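Local coordinates for regulatory protein BlaR1 (Bacillus licheniformis, PDB 1NRF) that probably senses beta-lactam antibiotics through acylation of an active-site serine in its extracellular penicillin-binding domain and signals their presence to the cytoplasm, at residues 86-91 against 97-102. Sequence-based numbering, arbitrary orientation.
Sequences MTWDGT and EWNQDQ
Trp88 lays one face of its indole flat over the backbone between Asn99 and Gln100. Asn99 C and Gln100 N both sit 3.3 Å above the ring plane, over its centre. CG of Trp88 stands between its own backbone N and carbonyl carbon (chi1 75°), and the ring lies across the Asn99-Gln100 peptide bond. The six-membered end reaches the Asn99 side chain, with Trp88 CH2 3.4 Å from Asn99 CB. The amide of Asn99 is not stacked on the indole; the two planes are 53° apart. Its OD1 accepts a hydrogen bond from Tyr93 N, within the connecting loop. On the opposite face of the indole lies Gly90 CA.

Asp101 runs alongside Thr87, both side chains pointing the same way. Asp101 OD1 takes a weak hydrogen bond from Trp88 N, 3.3 Å away. Beyond this, Met86 and Gln102 form a single antiparallel bridge, a hydrogen-bonded pair, with Met86 N to Gln102 O at 3.1 Å and Gln102 N to Met86 O at 3.2 Å.

The contact closes a surface loop of the transpeptidase-like sensor domain, between helices 66-76 and 104-110. Helix 113-123 packs against it, with Trp114 touching Trp88 and Leu119 touching Met86.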
ATOM      1  N   MET A  86       4.156 -21.453  -2.101  1.00 51.22           N
ATOM      2  CA  MET A  86       3.083 -21.913  -1.235  1.00 51.78           C
ATOM      3  C   MET A  86       1.982 -22.552  -2.086  1.00 53.29           C
ATOM      4  O   MET A  86       1.210 -21.853  -2.746  1.00 53.26           O
ATOM      5  CB  MET A  86       2.536 -20.710  -0.450  1.00 49.91           C
ATOM      6  CG  MET A  86       1.615 -21.031   0.711  1.00 48.53           C
ATOM      7  SD  MET A  86       1.011 -19.543   1.568  1.00 43.79           S
ATOM      8  CE  MET A  86       2.494 -18.977   2.378  1.00 44.28           C
ATOM      9  N   THR A  87       1.920 -23.880  -2.085  1.00 55.14           N
ATOM     10  CA  THR A  87       0.900 -24.589  -2.859  1.00 56.16           C
ATOM     11  C   THR A  87      -0.490 -24.210  -2.366  1.00 56.68           C
ATOM     12  O   THR A  87      -0.700 -23.982  -1.173  1.00 55.34           O
ATOM     13  CB  THR A  87       1.064 -26.131  -2.754  1.00 57.02           C
ATOM     14  OG1 THR A  87       2.327 -26.519  -3.313  1.00 56.53           O
ATOM     15  CG2 THR A  87      -0.059 -26.847  -3.504  1.00 55.54           C
ATOM     16  N   TRP A  88      -1.445 -24.145  -3.284  1.00 58.82           N
ATOM     17  CA  TRP A  88      -2.792 -23.776  -2.898  1.00 61.54           C
ATOM     18  C   TRP A  88      -3.720 -24.973  -2.676  1.00 61.78           C
ATOM     19  O   TRP A  88      -3.710 -25.951  -3.427  1.00 60.06           O
ATOM     20  CB  TRP A  88      -3.391 -22.812  -3.930  1.00 63.12           C
ATOM     21  CG  TRP A  88      -3.802 -23.447  -5.198  1.00 63.78           C
ATOM     22  CD1 TRP A  88      -3.008 -24.122  -6.073  1.00 64.77           C
ATOM     23  CD2 TRP A  88      -5.125 -23.476  -5.747  1.00 64.26           C
ATOM     24  NE1 TRP A  88      -3.754 -24.574  -7.139  1.00 65.82           N
ATOM     25  CE2 TRP A  88      -5.057 -24.190  -6.963  1.00 64.37           C
ATOM     26  CE3 TRP A  88      -6.361 -22.966  -5.328  1.00 63.61           C
ATOM     27  CZ2 TRP A  88      -6.178 -24.410  -7.767  1.00 64.86           C
ATOM     28  CZ3 TRP A  88      -7.474 -23.184  -6.125  1.00 64.63           C
ATOM     29  CH2 TRP A  88      -7.374 -23.901  -7.334  1.00 65.50           C
ATOM     30  N   ASP A  89      -4.514 -24.863  -1.615  1.00 62.36           N
ATOM     31  CA  ASP A  89      -5.472 -25.879  -1.208  1.00 62.74           C
ATOM     32  C   ASP A  89      -6.114 -26.541  -2.415  1.00 62.78           C
ATOM     33  O   ASP A  89      -5.813 -27.682  -2.761  1.00 63.13           O
ATOM     34  CB  ASP A  89      -6.570 -25.234  -0.360  1.00 62.27           C
ATOM     35  CG  ASP A  89      -6.069 -24.041   0.436  1.00 63.22           C
ATOM     36  OD1 ASP A  89      -5.682 -23.017  -0.179  1.00 61.28           O
ATOM     37  OD2 ASP A  89      -6.066 -24.132   1.681  1.00 62.97           O
ATOM     38  N   GLY A  90      -7.007 -25.794  -3.047  1.00 62.53           N
ATOM     39  CA  GLY A  90      -7.732 -26.276  -4.203  1.00 61.92           C
ATOM     40  C   GLY A  90      -9.021 -25.488  -4.195  1.00 61.75           C
ATOM     41  O   GLY A  90      -9.902 -25.675  -5.036  1.00 61.96           O
ATOM     42  N   THR A  91      -9.112 -24.594  -3.213  1.00 61.54           N
ATOM     43  CA  THR A  91     -10.267 -23.725  -3.032  1.00 61.30           C
ATOM     44  C   THR A  91     -10.502 -22.874  -4.271  1.00 60.73           C
ATOM     45  O   THR A  91      -9.605 -22.171  -4.730  1.00 59.84           O
ATOM     46  CB  THR A  91     -10.062 -22.776  -1.836  1.00 61.77           C
ATOM     47  OG1 THR A  91      -9.856 -23.545  -0.641  1.00 61.33           O
ATOM     48  CG2 THR A  91     -11.276 -21.861  -1.664  1.00 60.19           C
ATOM     49  N   GLU A  97      -6.855 -15.885 -10.437  1.00 55.94           N
ATOM     50  CA  GLU A  97      -5.425 -15.712 -10.186  1.00 55.45           C
ATOM     51  C   GLU A  97      -4.982 -16.234  -8.826  1.00 54.02           C
ATOM     52  O   GLU A  97      -3.799 -16.475  -8.598  1.00 53.23           O
ATOM     53  CB  GLU A  97      -5.043 -14.240 -10.323  1.00 57.77           C
ATOM     54  CG  GLU A  97      -5.161 -13.714 -11.740  1.00 61.86           C
ATOM     55  CD  GLU A  97      -4.549 -12.336 -11.899  1.00 65.11           C
ATOM     56  OE1 GLU A  97      -4.345 -11.905 -13.056  1.00 67.61           O
ATOM     57  OE2 GLU A  97      -4.276 -11.683 -10.867  1.00 66.78           O
ATOM     58  N   TRP A  98      -5.935 -16.394  -7.919  1.00 52.81           N
ATOM     59  CA  TRP A  98      -5.641 -16.902  -6.588  1.00 52.32           C
ATOM     60  C   TRP A  98      -5.581 -18.428  -6.655  1.00 53.03           C
ATOM     61  O   TRP A  98      -4.852 -19.072  -5.895  1.00 51.90           O
ATOM     62  CB  TRP A  98      -6.748 -16.493  -5.607  1.00 51.09           C
ATOM     63  CG  TRP A  98      -6.826 -15.018  -5.283  1.00 49.90           C
ATOM     64  CD1 TRP A  98      -6.224 -13.983  -5.951  1.00 49.47           C
ATOM     65  CD2 TRP A  98      -7.574 -14.420  -4.216  1.00 48.87           C
ATOM     66  NE1 TRP A  98      -6.550 -12.784  -5.363  1.00 46.90           N
ATOM     67  CE2 TRP A  98      -7.377 -13.023  -4.297  1.00 48.04           C
ATOM     68  CE3 TRP A  98      -8.394 -14.931  -3.197  1.00 47.48           C
ATOM     69  CZ2 TRP A  98      -7.969 -12.133  -3.398  1.00 47.19           C
ATOM     70  CZ3 TRP A  98      -8.982 -14.048  -2.306  1.00 43.46           C
ATOM     71  CH2 TRP A  98      -8.767 -12.664  -2.412  1.00 46.60           C
ATOM     72  N   ASN A  99      -6.351 -18.982  -7.592  1.00 54.29           N
ATOM     73  CA  ASN A  99      -6.481 -20.428  -7.785  1.00 54.90           C
ATOM     74  C   ASN A  99      -5.305 -21.134  -8.460  1.00 54.68           C
ATOM     75  O   ASN A  99      -5.469 -21.785  -9.499  1.00 53.20           O
ATOM     76  CB  ASN A  99      -7.768 -20.714  -8.567  1.00 54.70           C
ATOM     77  CG  ASN A  99      -8.986 -20.066  -7.935  1.00 55.58           C
ATOM     78  OD1 ASN A  99      -9.300 -20.314  -6.775  1.00 57.88           O
ATOM     79  ND2 ASN A  99      -9.676 -19.227  -8.696  1.00 56.70           N
ATOM     80  N   GLN A 100      -4.129 -21.013  -7.851  1.00 54.50           N
ATOM     81  CA  GLN A 100      -2.915 -21.639  -8.366  1.00 55.69           C
ATOM     82  C   GLN A 100      -1.767 -21.440  -7.390  1.00 55.53           C
ATOM     83  O   GLN A 100      -1.854 -20.613  -6.484  1.00 55.16           O
ATOM     84  CB  GLN A 100      -2.555 -21.054  -9.730  1.00 57.28           C
ATOM     85  CG  GLN A 100      -2.731 -19.553  -9.828  1.00 60.49           C
ATOM     86  CD  GLN A 100      -2.611 -19.054 -11.252  1.00 63.35           C
ATOM     87  OE1 GLN A 100      -1.518 -19.038 -11.824  1.00 64.82           O
ATOM     88  NE2 GLN A 100      -3.741 -18.654 -11.843  1.00 63.61           N
ATOM     89  N   ASP A 101      -0.696 -22.210  -7.565  1.00 55.63           N
ATOM     90  CA  ASP A 101       0.457 -22.095  -6.679  1.00 55.33           C
ATOM     91  C   ASP A 101       0.973 -20.662  -6.667  1.00 53.47           C
ATOM     92  O   ASP A 101       1.281 -20.077  -7.707  1.00 52.77           O
ATOM     93  CB  ASP A 101       1.564 -23.070  -7.101  1.00 56.85           C
ATOM     94  CG  ASP A 101       1.180 -24.528  -6.857  1.00 58.77           C
ATOM     95  OD1 ASP A 101       0.680 -24.829  -5.752  1.00 56.67           O
ATOM     96  OD2 ASP A 101       1.382 -25.370  -7.763  1.00 60.61           O
ATOM     97  N   GLN A 102       1.056 -20.092  -5.473  1.00 51.71           N
ATOM     98  CA  GLN A 102       1.499 -18.719  -5.341  1.00 48.82           C
ATOM     99  C   GLN A 102       2.945 -18.567  -4.934  1.00 47.07           C
ATOM    100  O   GLN A 102       3.608 -19.512  -4.511  1.00 45.89           O
ATOM    101  CB  GLN A 102       0.607 -17.972  -4.347  1.00 48.46           C
ATOM    102  CG  GLN A 102      -0.823 -17.806  -4.824  1.00 49.09           C
ATOM    103  CD  GLN A 102      -0.947 -16.883  -6.024  1.00 48.35           C
ATOM    104  OE1 GLN A 102      -1.955 -16.901  -6.733  1.00 49.09           O
ATOM    105  NE2 GLN A 102       0.071 -16.064  -6.249  1.00 48.39           N
TER